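Local coordinates for protein 4-hydroxyphenylpyruvate dioxygenase (Pseudomonas putida, PDB 5HMQ) that converts 3-dehydroshikimate to protocatechuate and water, using a divalent metal cation, in the breakdown of quinate and shikimate, at residues I165-H170 / Q193-P198; R212-Q217 / L240-D245. One frame throughout, in Å; residues are numbered along the deposited sequence.

Contact 1 (I165-H170 / Q193-P198); sequences ILDSFH and QMADAP. With MG (magnesium ion), chain K.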
loop_
_atom_site.group_PDB
_atom_site.type_symbol
_atom_site.label_atom_id
_atom_site.label_comp_id
_atom_site.label_asym_id
_atom_site.label_seq_id
_atom_site.Cartn_x
_atom_site.Cartn_y
_atom_site.Cartn_z
ATOM N N ILE C 165 18.771 -7.803 26.382
ATOM C CA ILE C 165 18.371 -7.325 25.064
ATOM C C ILE C 165 17.506 -6.090 25.262
ATOM O O ILE C 165 16.554 -6.114 26.051
ATOM C CB ILE C 165 17.622 -8.403 24.258
ATOM C CG1 ILE C 165 18.597 -9.491 23.794
ATOM C CG2 ILE C 165 16.896 -7.777 23.070
ATOM C CD1 ILE C 165 18.015 -10.449 22.774
ATOM N N LEU C 166 17.844 -5.012 24.557
ATOM C CA LEU C 166 17.155 -3.737 24.685
ATOM C C LEU C 166 16.313 -3.469 23.445
ATOM O O LEU C 166 16.763 -3.687 22.316
ATOM C CB LEU C 166 18.147 -2.590 24.898
ATOM C CG LEU C 166 19.016 -2.659 26.156
ATOM C CD1 LEU C 166 20.091 -1.582 26.133
ATOM C CD2 LEU C 166 18.160 -2.536 27.407
ATOM N N ASP C 167 15.097 -2.976 23.670
ATOM C CA ASP C 167 14.134 -2.686 22.614
ATOM C C ASP C 167 13.610 -1.276 22.843
ATOM O O ASP C 167 12.952 -1.017 23.856
ATOM C CB ASP C 167 12.991 -3.711 22.624
ATOM C CG ASP C 167 11.977 -3.492 21.509
ATOM O OD1 ASP C 167 11.510 -2.350 21.315
ATOM O OD2 ASP C 167 11.635 -4.482 20.827
ATOM N N SER C 168 13.893 -0.375 21.898
ATOM C CA SER C 168 13.586 1.037 22.108
ATOM C C SER C 168 12.094 1.275 22.302
ATOM O O SER C 168 11.709 2.167 23.068
ATOM C CB SER C 168 14.109 1.875 20.940
ATOM O OG SER C 168 13.475 1.517 19.726
ATOM N N PHE C 169 11.236 0.497 21.642
ATOM C CA PHE C 169 9.804 0.717 21.812
ATOM C C PHE C 169 9.350 0.328 23.212
ATOM O O PHE C 169 8.617 1.078 23.866
ATOM C CB PHE C 169 8.993 -0.051 20.767
ATOM C CG PHE C 169 7.509 0.168 20.898
ATOM C CD1 PHE C 169 6.754 -0.581 21.790
ATOM C CD2 PHE C 169 6.875 1.151 20.158
ATOM C CE1 PHE C 169 5.403 -0.357 21.935
ATOM C CE2 PHE C 169 5.518 1.372 20.292
ATOM C CZ PHE C 169 4.782 0.614 21.178
ATOM N N HIS C 170 9.760 -0.852 23.685
ATOM C CA HIS C 170 9.305 -1.320 24.993
ATOM C C HIS C 170 9.727 -0.370 26.104
ATOM O O HIS C 170 9.021 -0.240 27.111
ATOM C CB HIS C 170 9.834 -2.729 25.265
ATOM C CG HIS C 170 9.203 -3.788 24.415
ATOM N ND1 HIS C 170 7.841 -3.999 24.375
ATOM C CD2 HIS C 170 9.748 -4.700 23.575
ATOM C CE1 HIS C 170 7.575 -4.993 23.547
ATOM N NE2 HIS C 170 8.715 -5.435 23.048
ATOM N N GLN C 193 17.435 -3.665 19.671
ATOM C CA GLN C 193 16.404 -3.539 18.648
ATOM C C GLN C 193 15.892 -2.107 18.648
ATOM O O GLN C 193 15.391 -1.626 19.670
ATOM C CB GLN C 193 15.250 -4.507 18.899
ATOM C CG GLN C 193 15.617 -5.976 18.861
ATOM C CD GLN C 193 14.434 -6.858 19.193
ATOM O OE1 GLN C 193 13.595 -6.494 20.017
ATOM N NE2 GLN C 193 14.350 -8.017 18.547
HETATM N N MSE C 194 16.015 -1.431 17.511
HETATM C CA MSE C 194 15.452 -0.095 17.372
HETATM C C MSE C 194 14.076 -0.177 16.726
HETATM O O MSE C 194 13.896 -0.860 15.719
HETATM C CB MSE C 194 16.370 0.806 16.545
HETATM C CG MSE C 194 17.788 0.916 17.078
HETATM SE SE MSE C 194 17.913 1.543 18.923
HETATM C CE MSE C 194 17.089 3.301 18.728
ATOM N N ALA C 195 13.103 0.513 17.318
ATOM C CA ALA C 195 11.759 0.584 16.755
ATOM C C ALA C 195 11.156 1.925 17.135
ATOM O O ALA C 195 11.017 2.224 18.324
ATOM C CB ALA C 195 10.884 -0.564 17.260
ATOM N N ASP C 196 10.760 2.704 16.136
ATOM C CA ASP C 196 10.123 3.991 16.362
ATOM C C ASP C 196 8.607 3.837 16.285
ATOM O O ASP C 196 8.083 2.811 15.842
ATOM C CB ASP C 196 10.624 5.017 15.339
ATOM C CG ASP C 196 10.500 6.445 15.832
ATOM O OD1 ASP C 196 9.924 6.651 16.919
ATOM O OD2 ASP C 196 10.986 7.361 15.134
ATOM N N ALA C 197 7.898 4.880 16.724
ATOM C CA ALA C 197 6.439 4.857 16.745
ATOM C C ALA C 197 5.873 6.243 17.027
ATOM O O ALA C 197 6.536 7.068 17.672
ATOM C CB ALA C 197 5.930 3.869 17.797
ATOM N N PRO C 198 4.657 6.536 16.570
ATOM C CA PRO C 198 3.974 7.744 17.040
ATOM C C PRO C 198 3.576 7.602 18.499
ATOM O O PRO C 198 3.302 6.503 18.988
ATOM C CB PRO C 198 2.743 7.830 16.131
ATOM C CG PRO C 198 2.475 6.412 15.757
ATOM C CD PRO C 198 3.833 5.775 15.616
HETATM MG MG MG K . 11.659 -6.575 20.657
HETATM O O HOH W 1 9.747 -6.855 21.081
HETATM O O HOH W 2 11.764 -8.573 20.329
#
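The two backbones run almost parallel, 13° apart, with D167 beside Q193. Q193 N donates a hydrogen bond to L166 O at 2.7 Å, nearly along the C=O axis, and S168 N donates to Q193 O; both are close to straight. As 165-170 turns from strand into helix, S168 OG, placed between the backbone N and the carbonyl carbon, the crowded position (chi1 63°), accepts from A195 N at 2.6 Å, so a side-chain acceptor takes the next backbone N-H, just past the strand. This is the C-terminal rim of a TIM barrel, strands 162-167 and 189-194 being neighbours in its parallel sheet, and the catalytic divalent-metal site lies there. D167 and Q193 project from the same face and cross obliquely, carboxylate and amide planes 81° apart. D167 OD2 and Q193 OE1 are 2.9 Å apart because both bind the magnesium. D167 is the N-cap of the helix, its OD1 accepting weak bonds from F169 N and H170 N; R212 donates to OD2, and E32 holds the Q193 amide NH2. H170 NE2 is hydrogen-bonded to a magnesium-bound water at 2.6 Å, the water lying in the imidazole plane. A197 CB meets the F169 ring edge at CE2, 3.6 Å away.

Contact 2 (R212-Q217 / L240-D245); sequences RCFPGQ and LEIFND. With MG (magnesium ion), chain K.
R212-Q217 passes L240-D245 in a roughly antiparallel sense, the two chains running 159° apart, and one backbone-to-side-chain hydrogen bond joins them. The main bump is I242: its CD1 pushes into the bend of the R212-C213 backbone, 3.2 Å from C213 O, while CG2 lies against R212 O and CG1 meets F214 CE1. L240 forks around the next bend, CD1 against F214 CE1 and CD2 against P215 CD at 3.5 Å; P215 and G216 are the central residues of a type II turn, closed by Q217 N to F214 O, and Q217 OE1 also accepts from F214 N. The R212 chain, extended from CG to NE, runs alongside F243, whose ring edge at CE2 sits over one guanidinium face, the planes 62° apart. R212 NH1 donates to E241 O at 3.2 Å; E241 O lies in the guanidinium plane, whereas NH1 approaches from above the carbonyl plane. NH1 is also 3.1 Å from E241 OE1, a catalytic-metal ligand. E241 OE2 accepts from a metal-bound water and Q63, and S208 accepts from R212 NE. Both loops lie at the C-terminal end of the TIM barrel, the second leaving its eighth strand, which ends at L240; helix 252-276 packs on F214, P215 and L240, while M194 of strand 189-194 touches P215 and L240.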
loop_
_atom_site.group_PDB
_atom_site.type_symbol
_atom_site.label_atom_id
_atom_site.label_comp_id
_atom_site.label_asym_id
_atom_site.label_seq_id
_atom_site.Cartn_x
_atom_site.Cartn_y
_atom_site.Cartn_z
ATOM N N ARG C 212 4.669 0.307 15.087
ATOM C CA ARG C 212 6.120 0.408 15.027
ATOM C C ARG C 212 6.548 0.825 13.623
ATOM O O ARG C 212 5.947 0.413 12.628
ATOM C CB ARG C 212 6.773 -0.921 15.402
ATOM C CG ARG C 212 6.919 -1.155 16.891
ATOM C CD ARG C 212 7.642 -2.464 17.155
ATOM N NE ARG C 212 7.619 -2.838 18.565
ATOM C CZ ARG C 212 8.650 -3.371 19.213
ATOM N NH1 ARG C 212 9.796 -3.588 18.581
ATOM N NH2 ARG C 212 8.537 -3.684 20.497
ATOM N N CYS C 213 7.577 1.665 13.547
ATOM C CA CYS C 213 8.135 2.088 12.268
ATOM C C CYS C 213 9.631 2.314 12.448
ATOM O O CYS C 213 10.170 2.187 13.551
ATOM C CB CYS C 213 7.424 3.338 11.736
ATOM S SG CYS C 213 7.298 4.695 12.924
ATOM N N PHE C 214 10.303 2.663 11.354
ATOM C CA PHE C 214 11.749 2.806 11.388
ATOM C C PHE C 214 12.157 4.104 12.084
ATOM O O PHE C 214 11.401 5.079 12.084
ATOM C CB PHE C 214 12.321 2.773 9.975
ATOM C CG PHE C 214 12.188 1.439 9.299
ATOM C CD1 PHE C 214 12.451 0.269 9.993
ATOM C CD2 PHE C 214 11.814 1.355 7.969
ATOM C CE1 PHE C 214 12.335 -0.964 9.376
ATOM C CE2 PHE C 214 11.696 0.126 7.343
ATOM C CZ PHE C 214 11.956 -1.036 8.048
ATOM N N PRO C 215 13.336 4.119 12.708
ATOM C CA PRO C 215 13.819 5.334 13.382
ATOM C C PRO C 215 13.741 6.562 12.489
ATOM O O PRO C 215 14.224 6.563 11.356
ATOM C CB PRO C 215 15.269 4.985 13.731
ATOM C CG PRO C 215 15.276 3.506 13.868
ATOM C CD PRO C 215 14.245 2.977 12.906
ATOM N N GLY C 216 13.108 7.612 13.007
ATOM C CA GLY C 216 12.898 8.833 12.272
ATOM C C GLY C 216 11.513 8.970 11.676
ATOM O O GLY C 216 11.100 10.091 11.356
ATOM N N GLN C 217 10.786 7.864 11.526
ATOM C CA GLN C 217 9.433 7.893 10.990
ATOM C C GLN C 217 8.374 8.100 12.064
ATOM O O GLN C 217 7.216 8.367 11.726
ATOM C CB GLN C 217 9.148 6.597 10.221
ATOM C CG GLN C 217 10.078 6.378 9.034
ATOM C CD GLN C 217 9.861 5.041 8.353
ATOM O OE1 GLN C 217 9.425 4.075 8.979
ATOM N NE2 GLN C 217 10.171 4.976 7.064
ATOM N N LEU C 240 16.680 -3.731 13.860
ATOM C CA LEU C 240 15.372 -3.123 13.648
ATOM C C LEU C 240 14.310 -4.195 13.829
ATOM O O LEU C 240 14.440 -5.293 13.280
ATOM C CB LEU C 240 15.261 -2.520 12.247
ATOM C CG LEU C 240 16.235 -1.400 11.894
ATOM C CD1 LEU C 240 16.247 -1.189 10.398
ATOM C CD2 LEU C 240 15.852 -0.129 12.612
ATOM N N GLU C 241 13.252 -3.878 14.573
ATOM C CA GLU C 241 12.148 -4.819 14.772
ATOM C C GLU C 241 10.836 -4.059 14.595
ATOM O O GLU C 241 10.412 -3.318 15.489
ATOM C CB GLU C 241 12.213 -5.506 16.132
ATOM C CG GLU C 241 11.191 -6.633 16.270
ATOM C CD GLU C 241 11.063 -7.154 17.684
ATOM O OE1 GLU C 241 11.221 -6.358 18.634
ATOM O OE2 GLU C 241 10.794 -8.364 17.848
ATOM N N ILE C 242 10.203 -4.257 13.441
ATOM C CA ILE C 242 8.862 -3.768 13.158
ATOM C C ILE C 242 7.974 -4.980 12.938
ATOM O O ILE C 242 8.441 -6.031 12.490
ATOM C CB ILE C 242 8.872 -2.864 11.902
ATOM C CG1 ILE C 242 9.839 -1.702 12.087
ATOM C CG2 ILE C 242 7.472 -2.363 11.550
ATOM C CD1 ILE C 242 9.654 -0.962 13.371
ATOM N N PHE C 243 6.691 -4.845 13.264
ATOM C CA PHE C 243 5.750 -5.948 13.100
ATOM C C PHE C 243 4.813 -5.582 11.956
ATOM O O PHE C 243 3.827 -4.866 12.152
ATOM C CB PHE C 243 4.996 -6.226 14.396
ATOM C CG PHE C 243 5.884 -6.660 15.528
ATOM C CD1 PHE C 243 6.463 -7.921 15.528
ATOM C CD2 PHE C 243 6.138 -5.810 16.593
ATOM C CE1 PHE C 243 7.287 -8.324 16.566
ATOM C CE2 PHE C 243 6.958 -6.208 17.638
ATOM C CZ PHE C 243 7.534 -7.467 17.624
ATOM N N ASN C 244 5.130 -6.065 10.761
ATOM C CA ASN C 244 4.254 -5.958 9.607
ATOM C C ASN C 244 3.525 -7.280 9.369
ATOM O O ASN C 244 3.689 -8.255 10.106
ATOM C CB ASN C 244 5.054 -5.505 8.385
ATOM C CG ASN C 244 5.120 -3.990 8.273
ATOM O OD1 ASN C 244 4.521 -3.275 9.077
ATOM N ND2 ASN C 244 5.866 -3.496 7.292
ATOM N N ASP C 245 2.713 -7.306 8.315
ATOM C CA ASP C 245 2.003 -8.513 7.920
ATOM C C ASP C 245 0.927 -8.971 8.889
ATOM O O ASP C 245 0.824 -8.455 10.003
HETATM MG MG MG K . 11.659 -6.575 20.657
HETATM O O HOH W 2 11.764 -8.573 20.329
HETATM O O HOH W 1 9.747 -6.855 21.081
#

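The contacts follow one another along the chain, yet their centres are only 9 Å apart, and both lie in the N-terminal TIM-barrel domain. Contact 1 joins strands 162-167 and 189-194, the sixth and seventh of the parallel sheet; contact 2 uses the loop after helix 204-211 and the exit of strand 238-240, the eighth. They converge on one magnesium: D167, Q193 and E241, with E136 and two waters, make up its six ligands. Two crossings knit them further: a probable backbone hydrogen bond from C213 N to D196 O at 2.6 Å, and R212 of contact 2, whose NH1 reaches D167 of contact 1 and whose positive charge would probably offset the carboxylates crowded around the metal. Successive strand ends thus assemble the catalytic metal site.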